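Local structure of BH1408 protein (Bacillus halodurans, 4E0A) at residues Q84-V89 and Q121-E126; V14-T19 and C95-R100; I2-T7 and V56-D61; V89-L94 and L108-I113. The protein probably transfers an acetyl group to an amine of an unidentified substrate, as a member of the GNAT N-acetyltransferase family. The protein carries 1 engineered substitution. One frame throughout, in Å; residues are numbered along the deposited sequence.

Contact 1: residues Q84-V89 and Q121-E126; sequences QQRKTV and QVDAIE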
loop_
_atom_site.group_PDB
_atom_site.type_symbol
_atom_site.label_atom_id
_atom_site.label_comp_id
_atom_site.label_asym_id
_atom_site.label_seq_id
_atom_site.Cartn_x
_atom_site.Cartn_y
_atom_site.Cartn_z
ATOM N N GLN A 84 -10.055 13.484 0.979
ATOM C CA GLN A 84 -9.487 14.806 0.739
ATOM C C GLN A 84 -8.617 14.746 -0.506
ATOM O O GLN A 84 -8.024 13.702 -0.802
ATOM C CB GLN A 84 -8.652 15.287 1.930
ATOM C CG GLN A 84 -9.370 15.252 3.277
ATOM C CD GLN A 84 -10.429 16.339 3.440
ATOM O OE1 GLN A 84 -10.766 17.050 2.497
ATOM N NE2 GLN A 84 -10.959 16.464 4.654
ATOM N N GLN A 85 -8.591 15.850 -1.247
ATOM C CA GLN A 85 -7.638 16.036 -2.330
ATOM C C GLN A 85 -6.232 15.995 -1.730
ATOM O O GLN A 85 -5.974 16.593 -0.678
ATOM C CB GLN A 85 -7.883 17.387 -2.993
ATOM C CG GLN A 85 -6.886 17.748 -4.090
ATOM C CD GLN A 85 -7.268 19.026 -4.810
ATOM O OE1 GLN A 85 -8.440 19.398 -4.852
ATOM N NE2 GLN A 85 -6.278 19.708 -5.379
ATOM N N ARG A 86 -5.309 15.316 -2.392
ATOM C CA ARG A 86 -4.005 15.132 -1.785
ATOM C C ARG A 86 -2.845 15.290 -2.765
ATOM O O ARG A 86 -2.866 14.751 -3.870
ATOM C CB ARG A 86 -3.957 13.761 -1.119
ATOM C CG ARG A 86 -2.935 13.638 -0.046
ATOM C CD ARG A 86 -3.331 12.548 0.913
ATOM N NE ARG A 86 -2.166 12.055 1.631
ATOM C CZ ARG A 86 -1.648 12.662 2.685
ATOM N NH1 ARG A 86 -2.210 13.774 3.138
ATOM N NH2 ARG A 86 -0.578 12.153 3.281
ATOM N N LYS A 87 -1.827 16.015 -2.327
ATOM C CA LYS A 87 -0.607 16.193 -3.109
ATOM C C LYS A 87 0.571 15.670 -2.290
ATOM O O LYS A 87 0.804 16.108 -1.160
ATOM C CB LYS A 87 -0.422 17.678 -3.455
ATOM C CG LYS A 87 0.700 17.961 -4.453
ATOM C CD LYS A 87 0.790 19.453 -4.794
ATOM C CE LYS A 87 1.791 19.682 -5.927
ATOM N NZ LYS A 87 1.927 21.126 -6.267
ATOM N N THR A 88 1.303 14.707 -2.837
ATOM C CA THR A 88 2.441 14.159 -2.111
ATOM C C THR A 88 3.660 13.991 -2.997
ATOM O O THR A 88 3.574 14.048 -4.233
ATOM C CB THR A 88 2.132 12.754 -1.512
ATOM O OG1 THR A 88 1.660 11.877 -2.543
ATOM C CG2 THR A 88 1.093 12.839 -0.388
ATOM N N VAL A 89 4.796 13.769 -2.353
ATOM C CA VAL A 89 5.956 13.223 -3.047
ATOM C C VAL A 89 6.030 11.753 -2.685
ATOM O O VAL A 89 6.040 11.406 -1.502
ATOM C CB VAL A 89 7.260 13.904 -2.607
ATOM C CG1 VAL A 89 8.460 13.145 -3.165
ATOM C CG2 VAL A 89 7.284 15.346 -3.059
ATOM N N GLN A 121 5.065 22.474 -2.433
ATOM C CA GLN A 121 4.005 22.615 -1.437
ATOM C C GLN A 121 3.146 21.367 -1.248
ATOM O O GLN A 121 1.914 21.442 -1.171
ATOM C CB GLN A 121 3.132 23.829 -1.763
ATOM C CG GLN A 121 3.878 25.139 -1.635
ATOM C CD GLN A 121 2.954 26.329 -1.676
ATOM O OE1 GLN A 121 2.343 26.620 -2.706
ATOM N NE2 GLN A 121 2.833 27.023 -0.547
ATOM N N VAL A 122 3.804 20.216 -1.164
ATOM C CA VAL A 122 3.087 18.964 -0.980
ATOM C C VAL A 122 2.641 18.794 0.460
ATOM O O VAL A 122 3.196 19.404 1.378
ATOM C CB VAL A 122 3.948 17.765 -1.384
ATOM C CG1 VAL A 122 4.558 18.031 -2.758
ATOM C CG2 VAL A 122 5.042 17.536 -0.340
ATOM N N ASP A 123 1.634 17.954 0.642
ATOM C CA ASP A 123 1.107 17.648 1.959
ATOM C C ASP A 123 2.048 16.744 2.725
ATOM O O ASP A 123 2.124 16.809 3.951
ATOM C CB ASP A 123 -0.252 16.953 1.831
ATOM C CG ASP A 123 -1.291 17.822 1.149
ATOM O OD1 ASP A 123 -1.635 18.881 1.708
ATOM O OD2 ASP A 123 -1.790 17.433 0.073
ATOM N N ALA A 124 2.768 15.882 2.015
ATOM C CA ALA A 124 3.538 14.872 2.722
ATOM C C ALA A 124 4.499 14.150 1.790
ATOM O O ALA A 124 4.326 14.170 0.567
ATOM C CB ALA A 124 2.581 13.855 3.378
ATOM N N ILE A 125 5.510 13.519 2.375
ATOM C CA ILE A 125 6.338 12.569 1.640
ATOM C C ILE A 125 5.844 11.191 2.041
ATOM O O ILE A 125 5.583 10.954 3.220
ATOM C CB ILE A 125 7.808 12.698 2.023
ATOM C CG1 ILE A 125 8.316 14.094 1.641
ATOM C CG2 ILE A 125 8.641 11.615 1.338
ATOM C CD1 ILE A 125 9.700 14.381 2.144
ATOM N N GLU A 126 5.695 10.295 1.063
ATOM C CA GLU A 126 5.269 8.931 1.334
ATOM C C GLU A 126 6.184 7.925 0.631
ATOM O O GLU A 126 6.859 8.271 -0.336
ATOM C CB GLU A 126 3.821 8.724 0.883
ATOM C CG GLU A 126 2.817 9.656 1.551
ATOM C CD GLU A 126 1.386 9.340 1.135
ATOM O OE1 GLU A 126 1.196 8.743 0.048
ATOM O OE2 GLU A 126 0.453 9.684 1.894
HETATM O O HOH W 1 1.893 9.206 -2.417
#
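D123 grips K87 at both its backbone N and its backbone O. The D123 side chain meets K87 from CB out to its tip. CB lies 3.3 Å from K87 O, with R86 NH1 also near it. CG is anti to the carbonyl carbon (chi1 -62°) and lies 3.6 Å from K87 O. At the tip, OD2 accepts K87 N at 2.8 Å in a nearly straight bond, met almost along the carboxylate C-O bond. In the main chain, D123 N donates to K87 O at 2.7 Å.

R86 extends to meet E126 tip to tip. R86 NH2 donates to E126 OE2 at 3.0 Å in a salt bridge. OE2 lies in the guanidinium plane, but the donor meets its anti side, 32° out of the carboxylate plane. Q148 NE2 also bonds OE2. The other oxygen, OE1, accepts a hydrogen bond from a water that also bonds T88 OG1.

V89 pairs in parallel register with I125, through V89 N to A124 O and E126 N to V89 O. V89 CG2 packs 3.8 Å from V122 CG1. Residues 124-126 also pair with a strand of the second subunit, so the sheet continues across the dimer interface.

The D123 carboxylate thus accepts an N-H at the strand's start as a backbone carbonyl would, while buried A124 N finds no partner. The bonds to E126 would probably favour its ionised form.

Contact 2: residues V14-T19 and C95-R100; sequences VARLHT and CVDETR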
loop_
_atom_site.group_PDB
_atom_site.type_symbol
_atom_site.label_atom_id
_atom_site.label_comp_id
_atom_site.label_asym_id
_atom_site.label_seq_id
_atom_site.Cartn_x
_atom_site.Cartn_y
_atom_site.Cartn_z
ATOM N N VAL A 14 23.335 3.396 -11.462
ATOM C CA VAL A 14 22.066 3.371 -10.749
ATOM C C VAL A 14 21.461 1.963 -10.763
ATOM O O VAL A 14 20.940 1.501 -9.746
ATOM C CB VAL A 14 21.092 4.405 -11.316
ATOM C CG1 VAL A 14 19.668 4.205 -10.727
ATOM C CG2 VAL A 14 21.629 5.815 -11.040
ATOM N N ALA A 15 21.560 1.272 -11.900
ATOM C CA ALA A 15 21.050 -0.095 -12.003
ATOM C C ALA A 15 21.732 -1.053 -11.021
ATOM O O ALA A 15 21.078 -1.902 -10.397
ATOM C CB ALA A 15 21.151 -0.615 -13.452
ATOM N N ARG A 16 23.042 -0.911 -10.885
ATOM C CA ARG A 16 23.821 -1.759 -9.991
ATOM C C ARG A 16 23.340 -1.603 -8.551
ATOM O O ARG A 16 23.146 -2.590 -7.824
ATOM C CB ARG A 16 25.310 -1.407 -10.100
ATOM C CG ARG A 16 26.207 -2.195 -9.148
ATOM C CD ARG A 16 27.671 -1.818 -9.310
ATOM N NE ARG A 16 27.957 -0.438 -8.914
ATOM C CZ ARG A 16 28.259 -0.068 -7.671
ATOM N NH1 ARG A 16 28.309 -0.977 -6.705
ATOM N NH2 ARG A 16 28.517 1.206 -7.396
ATOM N N LEU A 17 23.132 -0.357 -8.142
ATOM C CA LEU A 17 22.579 -0.080 -6.817
ATOM C C LEU A 17 21.176 -0.652 -6.656
ATOM O O LEU A 17 20.857 -1.217 -5.614
ATOM C CB LEU A 17 22.549 1.428 -6.551
ATOM C CG LEU A 17 23.795 2.065 -5.926
ATOM C CD1 LEU A 17 25.100 1.510 -6.461
ATOM C CD2 LEU A 17 23.727 3.573 -6.147
ATOM N N HIS A 18 20.338 -0.505 -7.678
ATOM C CA HIS A 18 18.982 -1.034 -7.593
ATOM C C HIS A 18 19.013 -2.546 -7.378
ATOM O O HIS A 18 18.215 -3.100 -6.614
ATOM C CB HIS A 18 18.169 -0.694 -8.839
ATOM C CG HIS A 18 16.745 -1.161 -8.764
ATOM N ND1 HIS A 18 16.342 -2.395 -9.228
ATOM C CD2 HIS A 18 15.633 -0.563 -8.273
ATOM C CE1 HIS A 18 15.042 -2.536 -9.032
ATOM N NE2 HIS A 18 14.588 -1.441 -8.453
ATOM N N THR A 19 19.964 -3.199 -8.037
ATOM C CA THR A 19 20.113 -4.647 -7.939
ATOM C C THR A 19 20.488 -5.139 -6.535
ATOM O O THR A 19 19.961 -6.165 -6.093
ATOM C CB THR A 19 21.091 -5.174 -9.007
ATOM O OG1 THR A 19 20.498 -4.971 -10.295
ATOM C CG2 THR A 19 21.367 -6.674 -8.818
ATOM N N CYS A 95 18.237 4.121 -2.752
ATOM C CA CYS A 95 19.269 3.128 -2.499
ATOM C C CYS A 95 20.605 3.786 -2.191
ATOM O O CYS A 95 21.029 4.697 -2.897
ATOM C CB CYS A 95 19.439 2.212 -3.715
ATOM S SG CYS A 95 17.910 1.494 -4.370
ATOM N N VAL A 96 21.261 3.318 -1.137
ATOM C CA VAL A 96 22.630 3.709 -0.846
ATOM C C VAL A 96 23.474 2.455 -1.036
ATOM O O VAL A 96 23.113 1.386 -0.549
ATOM C CB VAL A 96 22.785 4.239 0.595
ATOM C CG1 VAL A 96 24.238 4.553 0.908
ATOM C CG2 VAL A 96 21.902 5.479 0.819
ATOM N N ASP A 97 24.566 2.590 -1.785
ATOM C CA ASP A 97 25.488 1.492 -2.070
ATOM C C ASP A 97 25.904 0.834 -0.760
ATOM O O ASP A 97 26.374 1.525 0.156
ATOM C CB ASP A 97 26.722 2.072 -2.785
ATOM C CG ASP A 97 27.679 1.000 -3.318
ATOM O OD1 ASP A 97 27.624 -0.166 -2.884
ATOM O OD2 ASP A 97 28.521 1.346 -4.177
ATOM N N GLU A 98 25.726 -0.489 -0.678
ATOM C CA GLU A 98 26.033 -1.273 0.537
ATOM C C GLU A 98 27.346 -0.879 1.224
ATOM O O GLU A 98 27.420 -0.814 2.446
ATOM C CB GLU A 98 26.100 -2.769 0.214
ATOM C CG GLU A 98 24.785 -3.412 -0.130
ATOM C CD GLU A 98 24.966 -4.762 -0.820
ATOM O OE1 GLU A 98 24.003 -5.557 -0.845
ATOM O OE2 GLU A 98 26.075 -5.025 -1.343
ATOM N N THR A 99 28.377 -0.612 0.431
ATOM C CA THR A 99 29.710 -0.342 0.967
ATOM C C THR A 99 29.927 1.114 1.381
ATOM O O THR A 99 30.960 1.451 1.968
ATOM C CB THR A 99 30.800 -0.720 -0.052
ATOM O OG1 THR A 99 30.770 0.200 -1.152
ATOM C CG2 THR A 99 30.571 -2.139 -0.565
ATOM N N ARG A 100 28.963 1.977 1.075
ATOM C CA ARG A 100 29.110 3.400 1.366
ATOM C C ARG A 100 28.236 3.825 2.540
ATOM O O ARG A 100 28.179 5.004 2.891
ATOM C CB ARG A 100 28.780 4.244 0.137
ATOM C CG ARG A 100 29.645 3.949 -1.086
ATOM C CD ARG A 100 31.129 4.109 -0.775
ATOM N NE ARG A 100 31.399 5.341 -0.042
ATOM C CZ ARG A 100 31.438 6.549 -0.596
ATOM N NH1 ARG A 100 31.221 6.695 -1.897
ATOM N NH2 ARG A 100 31.690 7.613 0.152
#
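L17 lays its CD1 methyl against D97, 4.1 Å from D97 CB, and the two side chains cross at about a right angle. The same CD1 covers one face of the R16 guanidinium, 3.5 Å above its plane and offset toward the rim. The guanidinium therefore lies next to a leucine methyl while its edge meets D97.

R16 leaves the helix with CG anti to the backbone N, then bends at chi3 (66°), which turns NE off the line of the chain. Its two terminal nitrogens share one oxygen. NH2 donates to D97 OD2 at 3.2 Å, and NH1 adds a weak bond to D97 OD2 at 3.4 Å. OD2 lies close to the guanidinium plane. On the acid's side the approach is less regular, since NH2 stands 48° above the carboxylate plane. D97 OD1 is held separately by Q20 NE2 and, weakly, by T99 N. Both carboxylate oxygens thus have partners, which probably favours the charged form.

Deeper in, C95 packs against the helix at L17 and H18. C95 CB is 4.3 Å from L17 CB, and C95 SG is 4.2 Å from H18 CA. The H18 CB points away from this strand, and H18 ND1 bonds T39 OG1.

Helix 11-28 here packs beside the last residues of strand 86-96 and the turn after it, where R100 N bonds D97 O. Strand 65-77 completes the packing: I66 touches L17, and Y69 touches V14, H18 and C95.

Contact 3: residues I2-T7 and V56-D61; sequences IIREAT and VLVFVD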
loop_
_atom_site.group_PDB
_atom_site.type_symbol
_atom_site.label_atom_id
_atom_site.label_comp_id
_atom_site.label_asym_id
_atom_site.label_seq_id
_atom_site.Cartn_x
_atom_site.Cartn_y
_atom_site.Cartn_z
ATOM N N ILE A 2 28.772 15.799 -4.222
ATOM C CA ILE A 2 27.637 16.568 -4.719
ATOM C C ILE A 2 26.376 15.711 -4.814
ATOM O O ILE A 2 26.450 14.490 -4.975
ATOM C CB ILE A 2 27.889 17.168 -6.136
ATOM C CG1 ILE A 2 28.050 16.062 -7.174
ATOM C CG2 ILE A 2 29.100 18.111 -6.177
ATOM C CD1 ILE A 2 28.120 16.587 -8.573
ATOM N N ILE A 3 25.230 16.373 -4.702
ATOM C CA ILE A 3 23.946 15.829 -5.116
ATOM C C ILE A 3 23.486 16.590 -6.367
ATOM O O ILE A 3 23.547 17.816 -6.420
ATOM C CB ILE A 3 22.889 15.935 -3.983
ATOM C CG1 ILE A 3 23.321 15.064 -2.800
ATOM C CG2 ILE A 3 21.492 15.521 -4.478
ATOM C CD1 ILE A 3 22.379 15.123 -1.610
ATOM N N ARG A 4 23.056 15.854 -7.384
ATOM C CA ARG A 4 22.572 16.459 -8.622
ATOM C C ARG A 4 21.486 15.567 -9.192
ATOM O O ARG A 4 21.333 14.432 -8.768
ATOM C CB ARG A 4 23.703 16.607 -9.646
ATOM C CG ARG A 4 24.445 15.313 -9.959
ATOM C CD ARG A 4 25.202 15.430 -11.284
ATOM N NE ARG A 4 25.991 14.236 -11.588
ATOM C CZ ARG A 4 25.512 13.147 -12.183
ATOM N NH1 ARG A 4 24.235 13.088 -12.531
ATOM N NH2 ARG A 4 26.309 12.106 -12.420
ATOM N N GLU A 5 20.733 16.077 -10.156
ATOM C CA GLU A 5 19.813 15.221 -10.876
ATOM C C GLU A 5 20.594 14.261 -11.744
ATOM O O GLU A 5 21.692 14.564 -12.195
ATOM C CB GLU A 5 18.813 16.039 -11.704
ATOM C CG GLU A 5 17.842 16.836 -10.842
ATOM C CD GLU A 5 16.555 17.198 -11.573
ATOM O OE1 GLU A 5 16.499 17.054 -12.812
ATOM O OE2 GLU A 5 15.596 17.623 -10.900
ATOM N N ALA A 6 20.023 13.080 -11.949
ATOM C CA ALA A 6 20.644 12.065 -12.779
ATOM C C ALA A 6 20.642 12.478 -14.246
ATOM O O ALA A 6 19.872 13.350 -14.679
ATOM C CB ALA A 6 19.910 10.735 -12.613
ATOM N N THR A 7 21.520 11.856 -15.012
ATOM C CA THR A 7 21.386 11.895 -16.459
ATOM C C THR A 7 21.254 10.462 -16.954
ATOM O O THR A 7 21.458 9.507 -16.196
ATOM C CB THR A 7 22.587 12.569 -17.145
ATOM O OG1 THR A 7 23.646 11.618 -17.300
ATOM C CG2 THR A 7 23.080 13.758 -16.328
ATOM N N VAL A 56 14.953 12.116 -10.655
ATOM C CA VAL A 56 15.958 11.175 -10.165
ATOM C C VAL A 56 17.155 11.940 -9.637
ATOM O O VAL A 56 17.699 12.798 -10.334
ATOM C CB VAL A 56 16.404 10.203 -11.254
ATOM C CG1 VAL A 56 17.358 9.160 -10.663
ATOM C CG2 VAL A 56 15.178 9.540 -11.894
ATOM N N LEU A 57 17.538 11.647 -8.395
ATOM C CA LEU A 57 18.652 12.333 -7.719
ATOM C C LEU A 57 19.789 11.351 -7.502
ATOM O O LEU A 57 19.537 10.195 -7.196
ATOM C CB LEU A 57 18.191 12.832 -6.356
ATOM C CG LEU A 57 17.116 13.913 -6.386
ATOM C CD1 LEU A 57 16.461 14.059 -5.005
ATOM C CD2 LEU A 57 17.741 15.226 -6.833
ATOM N N VAL A 58 21.035 11.794 -7.668
ATOM C CA VAL A 58 22.184 10.934 -7.378
ATOM C C VAL A 58 23.181 11.651 -6.487
ATOM O O VAL A 58 23.326 12.870 -6.552
ATOM C CB VAL A 58 22.945 10.457 -8.656
ATOM C CG1 VAL A 58 22.067 9.558 -9.529
ATOM C CG2 VAL A 58 23.485 11.650 -9.454
ATOM N N PHE A 59 23.842 10.875 -5.639
ATOM C CA PHE A 59 24.931 11.360 -4.821
ATOM C C PHE A 59 26.225 10.872 -5.465
ATOM O O PHE A 59 26.386 9.672 -5.706
ATOM C CB PHE A 59 24.833 10.797 -3.398
ATOM C CG PHE A 59 25.981 11.210 -2.518
ATOM C CD1 PHE A 59 27.096 10.400 -2.386
ATOM C CD2 PHE A 59 25.951 12.422 -1.839
ATOM C CE1 PHE A 59 28.158 10.788 -1.590
ATOM C CE2 PHE A 59 27.005 12.807 -1.041
ATOM C CZ PHE A 59 28.107 11.983 -0.914
ATOM N N VAL A 60 27.143 11.792 -5.757
ATOM C CA VAL A 60 28.416 11.427 -6.380
ATOM C C VAL A 60 29.557 11.813 -5.460
ATOM O O VAL A 60 29.672 12.974 -5.064
ATOM C CB VAL A 60 28.643 12.141 -7.738
ATOM C CG1 VAL A 60 29.956 11.701 -8.335
ATOM C CG2 VAL A 60 27.494 11.885 -8.695
ATOM N N ASP A 61 30.401 10.843 -5.119
ATOM C CA ASP A 61 31.485 11.079 -4.169
ATOM C C ASP A 61 32.834 10.684 -4.750
ATOM O O ASP A 61 33.882 11.078 -4.233
ATOM C CB ASP A 61 31.242 10.285 -2.882
ATOM C CG ASP A 61 31.809 10.978 -1.652
ATOM O OD1 ASP A 61 32.184 12.171 -1.744
ATOM O OD2 ASP A 61 31.867 10.333 -0.585
HETATM O O HOH W 2 15.473 13.947 -12.921
#
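V56 O is gripped by two groups of residues 2-7. A6 N donates to V56 O at 2.8 Å from above the carbonyl plane, 40° out of it. E5 CA adds a CA-H...O contact to V56 O at 3.3 Å. A water bridges the same end, donating weakly to E5 OE1 and accepting from V56 N.

The strands run antiparallel. I2 with V60 and R4 with V58 are hydrogen-bonded pairs; I3 with F59 and E5 with L57 are non-hydrogen-bonded pairs.

R4 extends across V58. Its CG stands between the backbone N and the carbonyl carbon (chi1 55°), 3.8 Å from V58 CG2. Further out, that methyl lies over one guanidinium face, offset toward the rim, 3.5 Å from R4 NH1. NH1 also donates to E5 O at 3.0 Å and forms a salt bridge with D10, which fixes the turn of the group. I3 CG1 meets the F59 ring at its edge, 3.8 Å from CD2.

Strand 2-5 is the outermost strand of the sheet within this chain. Strand 65-77 flanks 54-62 on its other side. Helix 105-119 packs on I3, L57 and F59, while helix 42-50 brings F45 against A6 and V56.

Contact 4: residues V89-L94 and L108-I113; sequences VYISDL and LIFEAI. With PO4 (phosphate ion), chain E.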
loop_
_atom_site.group_PDB
_atom_site.type_symbol
_atom_site.label_atom_id
_atom_site.label_comp_id
_atom_site.label_asym_id
_atom_site.label_seq_id
_atom_site.Cartn_x
_atom_site.Cartn_y
_atom_site.Cartn_z
ATOM N N VAL A 89 4.796 13.769 -2.353
ATOM C CA VAL A 89 5.956 13.223 -3.047
ATOM C C VAL A 89 6.030 11.753 -2.685
ATOM O O VAL A 89 6.040 11.406 -1.502
ATOM C CB VAL A 89 7.260 13.904 -2.607
ATOM C CG1 VAL A 89 8.460 13.145 -3.165
ATOM C CG2 VAL A 89 7.284 15.346 -3.059
ATOM N N TYR A 90 6.077 10.884 -3.688
ATOM C CA TYR A 90 6.191 9.458 -3.421
ATOM C C TYR A 90 7.578 8.973 -3.799
ATOM O O TYR A 90 8.013 9.124 -4.949
ATOM C CB TYR A 90 5.151 8.665 -4.193
ATOM C CG TYR A 90 5.188 7.184 -3.885
ATOM C CD1 TYR A 90 4.666 6.693 -2.694
ATOM C CD2 TYR A 90 5.762 6.270 -4.777
ATOM C CE1 TYR A 90 4.693 5.328 -2.402
ATOM C CE2 TYR A 90 5.804 4.908 -4.481
ATOM C CZ TYR A 90 5.258 4.449 -3.296
ATOM O OH TYR A 90 5.283 3.098 -2.996
ATOM N N ILE A 91 8.284 8.419 -2.823
ATOM C CA ILE A 91 9.618 7.895 -3.069
ATOM C C ILE A 91 9.484 6.438 -3.506
ATOM O O ILE A 91 9.182 5.576 -2.687
ATOM C CB ILE A 91 10.487 7.961 -1.802
ATOM C CG1 ILE A 91 10.604 9.410 -1.293
ATOM C CG2 ILE A 91 11.854 7.366 -2.084
ATOM C CD1 ILE A 91 11.321 9.515 0.038
ATOM N N SER A 92 9.708 6.172 -4.788
ATOM C CA SER A 92 9.614 4.813 -5.321
ATOM C C SER A 92 10.918 4.031 -5.150
ATOM O O SER A 92 10.909 2.805 -5.065
ATOM C CB SER A 92 9.184 4.842 -6.793
ATOM O OG SER A 92 10.160 5.489 -7.587
ATOM N N ASP A 93 12.037 4.746 -5.069
ATOM C CA ASP A 93 13.334 4.119 -4.838
ATOM C C ASP A 93 14.228 5.039 -4.019
ATOM O O ASP A 93 14.227 6.255 -4.214
ATOM C CB ASP A 93 14.026 3.815 -6.171
ATOM C CG ASP A 93 13.173 2.943 -7.083
ATOM O OD1 ASP A 93 12.405 3.499 -7.910
ATOM O OD2 ASP A 93 13.252 1.703 -6.943
ATOM N N LEU A 94 15.000 4.460 -3.115
ATOM C CA LEU A 94 16.091 5.192 -2.470
ATOM C C LEU A 94 17.132 4.189 -2.011
ATOM O O LEU A 94 16.949 3.499 -0.993
ATOM C CB LEU A 94 15.588 6.062 -1.304
ATOM C CG LEU A 94 16.530 7.133 -0.726
ATOM C CD1 LEU A 94 15.757 8.177 0.060
ATOM C CD2 LEU A 94 17.644 6.533 0.160
ATOM N N LEU A 108 21.414 12.860 3.465
ATOM C CA LEU A 108 21.583 13.973 2.543
ATOM C C LEU A 108 20.597 13.870 1.371
ATOM O O LEU A 108 19.998 14.871 0.962
ATOM C CB LEU A 108 23.022 14.047 2.031
ATOM C CG LEU A 108 24.065 14.584 3.018
ATOM C CD1 LEU A 108 25.454 14.439 2.446
ATOM C CD2 LEU A 108 23.792 16.040 3.349
ATOM N N ILE A 109 20.435 12.673 0.826
ATOM C CA ILE A 109 19.464 12.471 -0.267
ATOM C C ILE A 109 18.043 12.783 0.205
ATOM O O ILE A 109 17.281 13.476 -0.478
ATOM C CB ILE A 109 19.506 11.045 -0.827
ATOM C CG1 ILE A 109 20.790 10.832 -1.641
ATOM C CG2 ILE A 109 18.270 10.774 -1.710
ATOM C CD1 ILE A 109 20.764 11.553 -2.945
ATOM N N PHE A 110 17.696 12.291 1.388
ATOM C CA PHE A 110 16.361 12.528 1.940
ATOM C C PHE A 110 16.091 14.015 2.178
ATOM O O PHE A 110 14.997 14.502 1.928
ATOM C CB PHE A 110 16.170 11.763 3.249
ATOM C CG PHE A 110 14.729 11.629 3.667
ATOM C CD1 PHE A 110 13.914 10.650 3.094
ATOM C CD2 PHE A 110 14.190 12.470 4.629
ATOM C CE1 PHE A 110 12.587 10.501 3.473
ATOM C CE2 PHE A 110 12.860 12.334 5.021
ATOM C CZ PHE A 110 12.052 11.346 4.449
ATOM N N GLU A 111 17.091 14.734 2.672
ATOM C CA GLU A 111 16.966 16.174 2.828
ATOM C C GLU A 111 16.664 16.867 1.498
ATOM O O GLU A 111 15.849 17.787 1.448
ATOM C CB GLU A 111 18.215 16.747 3.498
ATOM C CG GLU A 111 18.209 16.487 4.992
ATOM C CD GLU A 111 19.572 16.621 5.628
ATOM O OE1 GLU A 111 20.572 16.707 4.886
ATOM O OE2 GLU A 111 19.637 16.630 6.875
ATOM N N ALA A 112 17.306 16.410 0.427
ATOM C CA ALA A 112 17.028 16.933 -0.905
ATOM C C ALA A 112 15.568 16.685 -1.289
ATOM O O ALA A 112 14.912 17.539 -1.884
ATOM C CB ALA A 112 17.957 16.289 -1.926
ATOM N N ILE A 113 15.056 15.514 -0.932
ATOM C CA ILE A 113 13.668 15.177 -1.246
ATOM C C ILE A 113 12.705 16.080 -0.473
ATOM O O ILE A 113 11.722 16.555 -1.032
ATOM C CB ILE A 113 13.381 13.688 -1.010
ATOM C CG1 ILE A 113 14.269 12.837 -1.939
ATOM C CG2 ILE A 113 11.910 13.355 -1.248
ATOM C CD1 ILE A 113 14.186 11.360 -1.679
HETATM P P PO4 E . 11.664 2.999 -0.942
HETATM O O1 PO4 E . 12.523 2.577 -2.109
HETATM O O2 PO4 E . 12.243 2.483 0.358
HETATM O O3 PO4 E . 11.600 4.503 -0.889
HETATM O O4 PO4 E . 10.270 2.456 -1.142
#
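I91 and L94 both point toward F110 and I113 on the helix, although they are three residues apart in one strand. A regular strand would turn them to different faces. The cause is a classic beta bulge, in which S92 and D93 both face V71.

I113 CD1 touches the ends of both, 3.8 Å from I91 CD1 and 4.0 Å from L94 CD1. With CG anti to the backbone N (chi1 -163°), the F110 ring comes nearer the strand than its CB direction suggests. The F110 side chain crosses I91 at about a right angle, with F110 CE1 3.8 Å from I91 CD1. L94 CD1 comes to the edge of the same ring. L94 and I109 slide past each other in opposite directions, with L94 CD1 4.0 Å from I109 CG2. At the far end V89 CG1 touches I113 CG2. All these contacts are apolar.

The strand and helix segments run nearly antiparallel, at 157°, with axes 11.0 Å apart. They form the first half of the beta-alpha-beta unit made by strand 86-96, helix 105-119 and strand 124-130. A bulge at this place is characteristic of the GNAT fold, where the strands splay to take acetyl-CoA; the same is probable here.

A phosphate ion, probably from the crystallisation liquor, sits at the bulge. L94 N makes a weak bond to phosphate O1 at 3.3 Å. I91 CG2 lies 3.1 Å from phosphate O3. S92 OG bonds H73 NE2, and D93 O accepts from S70 OG. F110 also packs on Y140 and on L154 of the second subunit.

Contacts 1, 2 and 4 all use strand 86-96. Contacts 1 and 4 share V89, and their centres are about 14 Å apart. Contact 2 lies beyond the bulge, its centre about 27 Å from that of contact 1. It meets contact 4 where H18 CD2 approaches D93 OD2, and the C95 side chain is about 6 Å from the phosphate. The bulge near this ion is probably where acetyl-CoA would bind, as in other GNAT enzymes. Contact 3 lies toward the other edge of the sheet. It is tied to contact 2 by a salt bridge, R100 NH2 to D61 OD2 at 2.8 Å. It packs on the helix of contact 4 through L57 CD1, 4.0 Å from I113 CG1.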